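PDB 6QM2: type-2 restriction enzyme NlaIV from Neisseria lactamica, which recognises the double-stranded DNA sequence 5'-GGNNCC-3' and cuts it in the middle, leaving blunt ends with terminal 5'-phosphates. Local coordinates for residues F13-G27 with N135-K147. Sequence-based numbering, arbitrary orientation.
Sequences FDKLLDEEKILSANG and NGNVTIKDLWLKK
Leu143 and Leu145 meet Phe13 where the N-terminal helix of a PD-(D/E)XK nuclease packs on the strand that, within this chain, is outermost in the mixed sheet, a worked example of apolar helix-on-sheet packing that passes into a backbone bridge. Helix 13-18 runs nearly antiparallel to strand 138-147, their axes 9.6 Å apart at closest approach. The close-packed part centres on the Phe13 ring. Leu145 CB lies over one face, 4.0 Å from the ring centroid in a CH-pi contact, while at the edge, near the ring plane, Leu143 O sits 3.7 Å from Phe13 CE1. With CG anti to its backbone N (chi1 -168°), Leu143 extends between the helix and Ile22: its CD2 touches Phe13 CD1, Leu16 CB and Leu17 CD1, and also Ile22 CG2, whose side chain it crosses at about a right angle. Leu54 and Trp57 of helix 44-60 pack against Leu16, continuing this apolar layer.

After Lys21 leaves the helix with positive phi, Ile22 returns to the strand and its CG1 meets Ile140 CG1 at 3.8 Å. Packing is looser on the exposed flank, where Leu23 lays CD2 along the strand backbone, 3.9 Å from Lys141 O. There Lys141 and Asp142 form a classic beta bulge opposite Gly129; both side chains leave the backbone pointing away from segment 13-27, and Asp142 makes a salt bridge with Arg96.

At the far end the apolar packing gives way to a single antiparallel bridge, the hydrogen-bonded pair Gly27 with Val138, and Gly27 also joins a strand of the second subunit, carrying the sheet across the dimer interface. Gly27 N donates a hydrogen bond to Val138 O at 2.9 Å, and Val138 N returns one to Gly27 O at 2.6 Å.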
# COMPACT_ATOMS: atom_id res chain seq x y z
N PHE A 13 -23.45 -11.57 11.63
CA PHE A 13 -22.47 -12.62 11.93
C PHE A 13 -23.00 -13.99 11.52
O PHE A 13 -22.36 -14.69 10.74
CB PHE A 13 -22.11 -12.61 13.42
CG PHE A 13 -21.13 -13.68 13.84
CD1 PHE A 13 -19.84 -13.71 13.31
CD2 PHE A 13 -21.48 -14.65 14.78
CE1 PHE A 13 -18.94 -14.69 13.69
CE2 PHE A 13 -20.58 -15.63 15.17
CZ PHE A 13 -19.31 -15.65 14.63
N ASP A 14 -24.19 -14.34 12.02
CA ASP A 14 -24.82 -15.63 11.72
C ASP A 14 -25.18 -15.80 10.24
O ASP A 14 -25.07 -16.90 9.71
CB ASP A 14 -26.07 -15.85 12.58
CG ASP A 14 -25.74 -16.08 14.06
OD1 ASP A 14 -24.79 -16.83 14.37
OD2 ASP A 14 -26.47 -15.52 14.91
N LYS A 15 -25.60 -14.71 9.59
CA LYS A 15 -25.95 -14.76 8.17
C LYS A 15 -24.72 -15.08 7.32
O LYS A 15 -24.76 -15.97 6.47
CB LYS A 15 -26.62 -13.46 7.70
CG LYS A 15 -27.21 -13.56 6.30
CD LYS A 15 -28.13 -12.40 5.95
CE LYS A 15 -28.97 -12.75 4.73
NZ LYS A 15 -29.46 -11.55 3.99
N LEU A 16 -23.62 -14.36 7.55
CA LEU A 16 -22.34 -14.63 6.87
C LEU A 16 -21.87 -16.07 7.09
O LEU A 16 -21.35 -16.70 6.17
CB LEU A 16 -21.25 -13.67 7.35
CG LEU A 16 -21.35 -12.21 6.92
CD1 LEU A 16 -20.38 -11.36 7.72
CD2 LEU A 16 -21.11 -12.05 5.42
N LEU A 17 -22.05 -16.58 8.30
CA LEU A 17 -21.55 -17.90 8.67
C LEU A 17 -22.35 -19.03 8.00
O LEU A 17 -21.75 -19.97 7.47
CB LEU A 17 -21.54 -18.05 10.21
CG LEU A 17 -20.36 -18.79 10.85
CD1 LEU A 17 -19.03 -18.14 10.50
CD2 LEU A 17 -20.55 -18.83 12.36
N ASP A 18 -23.68 -18.92 8.01
CA ASP A 18 -24.59 -19.99 7.55
C ASP A 18 -25.14 -19.81 6.13
O ASP A 18 -25.25 -20.78 5.37
CB ASP A 18 -25.78 -20.11 8.51
CG ASP A 18 -25.35 -20.26 9.96
OD1 ASP A 18 -24.29 -20.86 10.23
OD2 ASP A 18 -26.09 -19.77 10.84
N GLU A 19 -25.50 -18.57 5.77
CA GLU A 19 -26.19 -18.27 4.52
C GLU A 19 -25.21 -17.96 3.38
O GLU A 19 -25.33 -18.49 2.28
CB GLU A 19 -27.16 -17.10 4.75
CG GLU A 19 -28.42 -17.13 3.90
CD GLU A 19 -29.52 -16.21 4.44
OE1 GLU A 19 -29.78 -16.22 5.66
OE2 GLU A 19 -30.14 -15.49 3.62
N GLU A 20 -24.23 -17.10 3.67
CA GLU A 20 -23.12 -16.81 2.74
C GLU A 20 -22.13 -17.98 2.66
O GLU A 20 -21.52 -18.20 1.61
CB GLU A 20 -22.37 -15.54 3.19
CG GLU A 20 -21.21 -15.09 2.31
CD GLU A 20 -21.64 -14.63 0.94
OE1 GLU A 20 -22.57 -13.80 0.84
OE2 GLU A 20 -21.04 -15.09 -0.05
N LYS A 21 -21.98 -18.72 3.77
CA LYS A 21 -20.99 -19.79 3.91
C LYS A 21 -19.58 -19.22 3.72
O LYS A 21 -18.83 -19.64 2.84
CB LYS A 21 -21.28 -20.97 2.97
CG LYS A 21 -22.59 -21.69 3.26
CD LYS A 21 -23.20 -22.30 2.01
CE LYS A 21 -24.61 -22.82 2.26
NZ LYS A 21 -25.39 -22.88 0.99
N ILE A 22 -19.26 -18.25 4.57
CA ILE A 22 -18.01 -17.48 4.48
C ILE A 22 -16.76 -18.33 4.74
O ILE A 22 -15.72 -18.09 4.13
CB ILE A 22 -18.06 -16.25 5.43
CG1 ILE A 22 -17.03 -15.18 5.02
CG2 ILE A 22 -17.89 -16.65 6.89
CD1 ILE A 22 -17.47 -14.31 3.87
N LEU A 23 -16.86 -19.33 5.63
CA LEU A 23 -15.70 -20.16 5.99
C LEU A 23 -15.21 -21.05 4.84
O LEU A 23 -14.01 -21.27 4.70
CB LEU A 23 -16.01 -21.03 7.21
CG LEU A 23 -16.33 -20.30 8.51
CD1 LEU A 23 -16.53 -21.32 9.63
CD2 LEU A 23 -15.25 -19.29 8.89
N SER A 24 -16.14 -21.54 4.03
CA SER A 24 -15.82 -22.35 2.85
C SER A 24 -15.73 -21.55 1.54
O SER A 24 -15.44 -22.12 0.49
CB SER A 24 -16.86 -23.47 2.72
OG SER A 24 -18.18 -22.96 2.81
N ALA A 25 -15.96 -20.23 1.60
CA ALA A 25 -15.98 -19.39 0.40
C ALA A 25 -14.58 -19.10 -0.12
O ALA A 25 -13.60 -19.13 0.64
CB ALA A 25 -16.70 -18.07 0.67
N ASN A 26 -14.49 -18.83 -1.42
CA ASN A 26 -13.23 -18.48 -2.08
C ASN A 26 -13.39 -17.09 -2.71
O ASN A 26 -14.49 -16.69 -3.08
CB ASN A 26 -12.87 -19.52 -3.15
CG ASN A 26 -12.46 -20.86 -2.54
OD1 ASN A 26 -11.77 -20.91 -1.52
ND2 ASN A 26 -12.86 -21.95 -3.18
N GLY A 27 -12.27 -16.37 -2.81
CA GLY A 27 -12.27 -15.01 -3.35
C GLY A 27 -10.89 -14.58 -3.81
O GLY A 27 -9.91 -15.28 -3.54
N ASN A 135 -0.99 -18.62 -5.14
CA ASN A 135 -1.77 -18.36 -6.37
C ASN A 135 -2.68 -17.12 -6.28
O ASN A 135 -3.20 -16.68 -7.31
CB ASN A 135 -2.62 -19.58 -6.75
CG ASN A 135 -1.79 -20.71 -7.33
OD1 ASN A 135 -1.09 -20.53 -8.33
ND2 ASN A 135 -1.88 -21.89 -6.72
N GLY A 136 -2.87 -16.57 -5.08
CA GLY A 136 -3.66 -15.36 -4.88
C GLY A 136 -5.12 -15.54 -4.46
O GLY A 136 -5.87 -14.56 -4.43
N ASN A 137 -5.52 -16.78 -4.16
CA ASN A 137 -6.89 -17.07 -3.72
C ASN A 137 -7.05 -16.74 -2.23
O ASN A 137 -6.38 -17.34 -1.38
CB ASN A 137 -7.24 -18.53 -3.97
CG ASN A 137 -8.74 -18.77 -4.02
OD1 ASN A 137 -9.29 -19.52 -3.21
ND2 ASN A 137 -9.42 -18.12 -4.97
N VAL A 138 -7.92 -15.78 -1.94
CA VAL A 138 -8.21 -15.34 -0.57
C VAL A 138 -9.29 -16.23 0.04
O VAL A 138 -10.30 -16.52 -0.62
CB VAL A 138 -8.69 -13.87 -0.52
CG1 VAL A 138 -8.95 -13.43 0.92
CG2 VAL A 138 -7.69 -12.94 -1.20
N THR A 139 -9.09 -16.65 1.28
CA THR A 139 -10.11 -17.38 2.05
C THR A 139 -10.22 -16.82 3.46
O THR A 139 -9.24 -16.30 4.01
CB THR A 139 -9.80 -18.90 2.12
OG1 THR A 139 -8.55 -19.12 2.78
CG2 THR A 139 -9.75 -19.51 0.73
N ILE A 140 -11.42 -16.91 4.04
CA ILE A 140 -11.67 -16.49 5.42
C ILE A 140 -11.57 -17.73 6.30
O ILE A 140 -12.52 -18.50 6.42
CB ILE A 140 -13.06 -15.83 5.57
CG1 ILE A 140 -13.28 -14.73 4.52
CG2 ILE A 140 -13.25 -15.30 6.99
CD1 ILE A 140 -12.19 -13.68 4.43
N LYS A 141 -10.40 -17.93 6.91
CA LYS A 141 -10.15 -19.09 7.77
C LYS A 141 -10.97 -19.07 9.07
O LYS A 141 -11.44 -20.11 9.52
CB LYS A 141 -8.66 -19.23 8.10
CG LYS A 141 -7.81 -19.72 6.93
CD LYS A 141 -6.39 -20.08 7.35
CE LYS A 141 -6.31 -21.45 8.01
NZ LYS A 141 -5.13 -21.57 8.92
N ASP A 142 -11.11 -17.88 9.66
CA ASP A 142 -11.92 -17.69 10.87
C ASP A 142 -12.76 -16.42 10.78
O ASP A 142 -12.42 -15.49 10.05
CB ASP A 142 -11.01 -17.59 12.10
CG ASP A 142 -10.42 -18.93 12.51
OD1 ASP A 142 -11.19 -19.87 12.76
OD2 ASP A 142 -9.17 -19.03 12.62
N LEU A 143 -13.87 -16.41 11.51
CA LEU A 143 -14.70 -15.22 11.69
C LEU A 143 -15.14 -15.13 13.15
O LEU A 143 -15.52 -16.14 13.74
CB LEU A 143 -15.92 -15.26 10.76
CG LEU A 143 -16.71 -13.94 10.63
CD1 LEU A 143 -15.94 -12.91 9.82
CD2 LEU A 143 -18.08 -14.17 10.00
N TRP A 144 -15.08 -13.93 13.71
CA TRP A 144 -15.48 -13.68 15.10
C TRP A 144 -16.39 -12.47 15.21
O TRP A 144 -16.30 -11.54 14.40
CB TRP A 144 -14.26 -13.42 15.98
CG TRP A 144 -13.30 -14.56 16.13
CD1 TRP A 144 -13.38 -15.59 17.03
CD2 TRP A 144 -12.08 -14.76 15.41
NE1 TRP A 144 -12.30 -16.42 16.90
CE2 TRP A 144 -11.48 -15.94 15.91
CE3 TRP A 144 -11.43 -14.05 14.38
CZ2 TRP A 144 -10.27 -16.43 15.42
CZ3 TRP A 144 -10.22 -14.55 13.89
CH2 TRP A 144 -9.65 -15.72 14.41
N LEU A 145 -17.26 -12.49 16.22
CA LEU A 145 -17.99 -11.31 16.68
C LEU A 145 -17.69 -11.15 18.17
O LEU A 145 -18.10 -11.99 18.98
CB LEU A 145 -19.50 -11.47 16.45
CG LEU A 145 -20.34 -10.20 16.67
CD1 LEU A 145 -20.06 -9.16 15.60
CD2 LEU A 145 -21.82 -10.54 16.71
N LYS A 146 -16.95 -10.10 18.51
CA LYS A 146 -16.45 -9.90 19.87
C LYS A 146 -16.64 -8.45 20.32
O LYS A 146 -16.78 -7.55 19.49
CB LYS A 146 -14.97 -10.28 19.95
CG LYS A 146 -14.64 -11.73 19.62
CD LYS A 146 -14.69 -12.62 20.86
CE LYS A 146 -14.96 -14.07 20.50
NZ LYS A 146 -14.92 -14.94 21.70
N LYS A 147 -16.64 -8.25 21.64
CA LYS A 147 -16.58 -6.90 22.24
C LYS A 147 -15.11 -6.49 22.40
O LYS A 147 -14.22 -7.34 22.37
CB LYS A 147 -17.28 -6.87 23.61
CG LYS A 147 -18.74 -6.45 23.57
CD LYS A 147 -19.62 -7.41 22.79
CE LYS A 147 -21.09 -7.03 22.89
NZ LYS A 147 -21.40 -5.69 22.33